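Local coordinates for YbbR family protein (PDB 3LYW) that is of unknown function, this all-beta fragment of a longer YbbR family protein probably being one YbbR-type domain, at residues L7-K12 and A45-S50. Numbering follows the deposited sequence.
Sequences LSLIAK and AYVDLS
Leu-9 reaches across to Ala-45 and Val-47 within a parallel strand pair. Its CG is anti to the backbone N (chi1 -173°), and chi2 (57°) places CD1. CD1 lies 3.8 Å from Ala-45 CB and CD2 4.0 Å from Val-47 CG1, the Leu-9 and Val-47 side chains crossing at about a right angle. On the same face, Ala-11 CB meets Val-47 CG2 at 3.9 Å, extending an apolar row. The other face carries Ile-10, Tyr-46, Lys-12 and Asp-48. There Lys-12 CG, anti to the carbonyl carbon (chi1 -58°), lies 4.0 Å from Tyr-46 CB, and the side chain crosses the tyrosine's at about a right angle. The parallel register is evident from Ile-10, whose N donates to Ala-45 O (2.9 Å) while its O accepts from Val-47 N; Lys-12 N likewise donates to Val-47 O (2.8 Å) and its O accepts from Leu-49 N, carrying the ladder past the strand end. Asp-48 forms an Asx turn: OD1 accepts from Ser-50 N at 3.1 Å, above the carboxylate plane, and Ser-50 OG approaches from the same face. An alanine at Asp-48 would probably leave both Ser-50 donors without this acceptor and the turn less firmly fixed. In this mixed sheet, strand 26-33 pairs antiparallel with 4-12, and strand 55-63 with 44-48, while Val-79 of strand 69-85 packs against both Leu-9 and Val-47.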
ATOM      1  N   LEU A   7       2.687   7.038   3.828  1.00 19.17           N
ATOM      2  CA  LEU A   7       2.300   5.797   4.482  1.00 20.54           C
ATOM      3  C   LEU A   7       3.242   4.659   4.127  1.00 22.12           C
ATOM      4  O   LEU A   7       3.853   4.655   3.051  1.00 18.63           O
ATOM      5  CB  LEU A   7       0.886   5.409   4.055  1.00 23.36           C
ATOM      6  CG  LEU A   7      -0.158   6.517   4.136  1.00 28.73           C
ATOM      7  CD1 LEU A   7      -1.443   6.028   3.493  1.00 28.51           C
ATOM      8  CD2 LEU A   7      -0.374   6.935   5.578  1.00 34.80           C
ATOM      9  N   SER A   8       3.375   3.699   5.035  1.00 22.44           N
ATOM     10  CA  SER A   8       4.213   2.550   4.756  1.00 24.17           C
ATOM     11  C   SER A   8       3.335   1.593   3.945  1.00 19.34           C
ATOM     12  O   SER A   8       2.102   1.608   4.063  1.00 17.51           O
ATOM     13  CB  SER A   8       4.683   1.904   6.058  1.00 27.95           C
ATOM     14  OG  SER A   8       3.590   1.594   6.891  1.00 47.41           O
ATOM     15  N   LEU A   9       3.968   0.779   3.108  1.00 18.54           N
ATOM     16  CA  LEU A   9       3.245  -0.165   2.263  1.00 17.58           C
ATOM     17  C   LEU A   9       3.201  -1.552   2.884  1.00 19.17           C
ATOM     18  O   LEU A   9       4.219  -2.074   3.331  1.00 22.04           O
ATOM     19  CB  LEU A   9       3.904  -0.233   0.882  1.00 16.84           C
ATOM     20  CG  LEU A   9       3.182  -1.054  -0.198  1.00 21.32           C
ATOM     21  CD1 LEU A   9       1.768  -0.536  -0.388  1.00 18.72           C
ATOM     22  CD2 LEU A   9       3.954  -0.976  -1.501  1.00 23.00           C
ATOM     23  N   ILE A  10       2.008  -2.133   2.912  1.00 17.78           N
ATOM     24  CA  ILE A  10       1.781  -3.451   3.492  1.00 23.30           C
ATOM     25  C   ILE A  10       1.262  -4.436   2.458  1.00 18.98           C
ATOM     26  O   ILE A  10       0.461  -4.079   1.591  1.00 23.97           O
ATOM     27  CB  ILE A  10       0.755  -3.370   4.635  1.00 17.09           C
ATOM     28  CG1 ILE A  10       1.328  -2.526   5.770  1.00 30.53           C
ATOM     29  CG2 ILE A  10       0.392  -4.767   5.124  1.00 25.35           C
ATOM     30  CD1 ILE A  10       2.705  -2.978   6.224  1.00 18.97           C
ATOM     31  N   ALA A  11       1.725  -5.676   2.540  1.00 14.24           N
ATOM     32  CA  ALA A  11       1.264  -6.674   1.590  1.00 17.03           C
ATOM     33  C   ALA A  11       0.138  -7.489   2.210  1.00 19.09           C
ATOM     34  O   ALA A  11       0.252  -7.927   3.346  1.00 25.77           O
ATOM     35  CB  ALA A  11       2.408  -7.581   1.200  1.00 21.35           C
ATOM     36  N   LYS A  12      -0.947  -7.679   1.467  1.00 16.56           N
ATOM     37  CA  LYS A  12      -2.062  -8.481   1.960  1.00 16.66           C
ATOM     38  C   LYS A  12      -2.176  -9.774   1.146  1.00 16.18           C
ATOM     39  O   LYS A  12      -1.800  -9.831  -0.028  1.00 15.92           O
ATOM     40  CB  LYS A  12      -3.366  -7.693   1.866  1.00 18.84           C
ATOM     41  CG  LYS A  12      -3.363  -6.381   2.618  1.00 22.70           C
ATOM     42  CD  LYS A  12      -3.352  -6.575   4.133  1.00 18.75           C
ATOM     43  CE  LYS A  12      -3.505  -5.232   4.847  1.00 22.88           C
ATOM     44  NZ  LYS A  12      -3.479  -5.366   6.329  1.00 23.22           N
ATOM     45  N   ALA A  45      -0.895   1.795   3.229  1.00 20.20           N
ATOM     46  CA  ALA A  45      -1.190   1.637   1.819  1.00 15.79           C
ATOM     47  C   ALA A  45      -0.973   0.140   1.695  1.00 19.18           C
ATOM     48  O   ALA A  45      -0.278  -0.447   2.523  1.00 15.23           O
ATOM     49  CB  ALA A  45      -0.175   2.391   0.973  1.00 23.50           C
ATOM     50  N   TYR A  46      -1.540  -0.494   0.680  1.00 15.74           N
ATOM     51  CA  TYR A  46      -1.339  -1.929   0.560  1.00 16.85           C
ATOM     52  C   TYR A  46      -1.327  -2.437  -0.867  1.00 17.58           C
ATOM     53  O   TYR A  46      -1.787  -1.757  -1.787  1.00 15.67           O
ATOM     54  CB  TYR A  46      -2.432  -2.674   1.343  1.00 20.73           C
ATOM     55  CG  TYR A  46      -3.816  -2.559   0.742  1.00 16.78           C
ATOM     56  CD1 TYR A  46      -4.244  -3.426  -0.264  1.00 14.48           C
ATOM     57  CD2 TYR A  46      -4.685  -1.557   1.157  1.00 19.73           C
ATOM     58  CE1 TYR A  46      -5.505  -3.291  -0.841  1.00 20.11           C
ATOM     59  CE2 TYR A  46      -5.946  -1.418   0.593  1.00 27.23           C
ATOM     60  CZ  TYR A  46      -6.347  -2.283  -0.402  1.00 24.22           C
ATOM     61  OH  TYR A  46      -7.584  -2.133  -0.962  1.00 20.63           O
ATOM     62  N   VAL A  47      -0.753  -3.623  -1.030  1.00 14.97           N
ATOM     63  CA  VAL A  47      -0.742  -4.321  -2.300  1.00 17.88           C
ATOM     64  C   VAL A  47      -1.394  -5.659  -1.971  1.00 17.01           C
ATOM     65  O   VAL A  47      -1.169  -6.225  -0.902  1.00 16.90           O
ATOM     66  CB  VAL A  47       0.682  -4.532  -2.849  1.00 14.64           C
ATOM     67  CG1 VAL A  47       1.225  -3.215  -3.345  1.00 18.36           C
ATOM     68  CG2 VAL A  47       1.603  -5.120  -1.764  1.00 16.03           C
ATOM     69  N   ASP A  48      -2.229  -6.143  -2.882  1.00 18.88           N
ATOM     70  CA  ASP A  48      -2.940  -7.396  -2.672  1.00 17.65           C
ATOM     71  C   ASP A  48      -2.296  -8.488  -3.521  1.00 18.01           C
ATOM     72  O   ASP A  48      -2.429  -8.495  -4.745  1.00 19.07           O
ATOM     73  CB  ASP A  48      -4.413  -7.214  -3.061  1.00 14.72           C
ATOM     74  CG  ASP A  48      -5.287  -8.354  -2.584  1.00 25.76           C
ATOM     75  OD1 ASP A  48      -4.736  -9.365  -2.100  1.00 26.04           O
ATOM     76  OD2 ASP A  48      -6.524  -8.238  -2.695  1.00 27.66           O
ATOM     77  N   LEU A  49      -1.606  -9.416  -2.864  1.00 17.80           N
ATOM     78  CA  LEU A  49      -0.921 -10.508  -3.557  1.00 13.54           C
ATOM     79  C   LEU A  49      -1.790 -11.741  -3.736  1.00 18.21           C
ATOM     80  O   LEU A  49      -1.300 -12.812  -4.076  1.00 17.59           O
ATOM     81  CB  LEU A  49       0.353 -10.895  -2.794  1.00 17.77           C
ATOM     82  CG  LEU A  49       1.597 -10.033  -3.064  1.00 21.64           C
ATOM     83  CD1 LEU A  49       1.237  -8.578  -3.013  1.00 19.78           C
ATOM     84  CD2 LEU A  49       2.683 -10.342  -2.026  1.00 21.45           C
ATOM     85  N   SER A  50      -3.085 -11.595  -3.500  1.00 23.32           N
ATOM     86  CA  SER A  50      -3.992 -12.723  -3.635  1.00 25.66           C
ATOM     87  C   SER A  50      -3.750 -13.478  -4.933  1.00 25.22           C
ATOM     88  O   SER A  50      -3.684 -12.882  -6.003  1.00 27.18           O
ATOM     89  CB  SER A  50      -5.447 -12.251  -3.588  1.00 25.58           C
ATOM     90  OG  SER A  50      -5.767 -11.668  -2.340  1.00 38.63           O
TER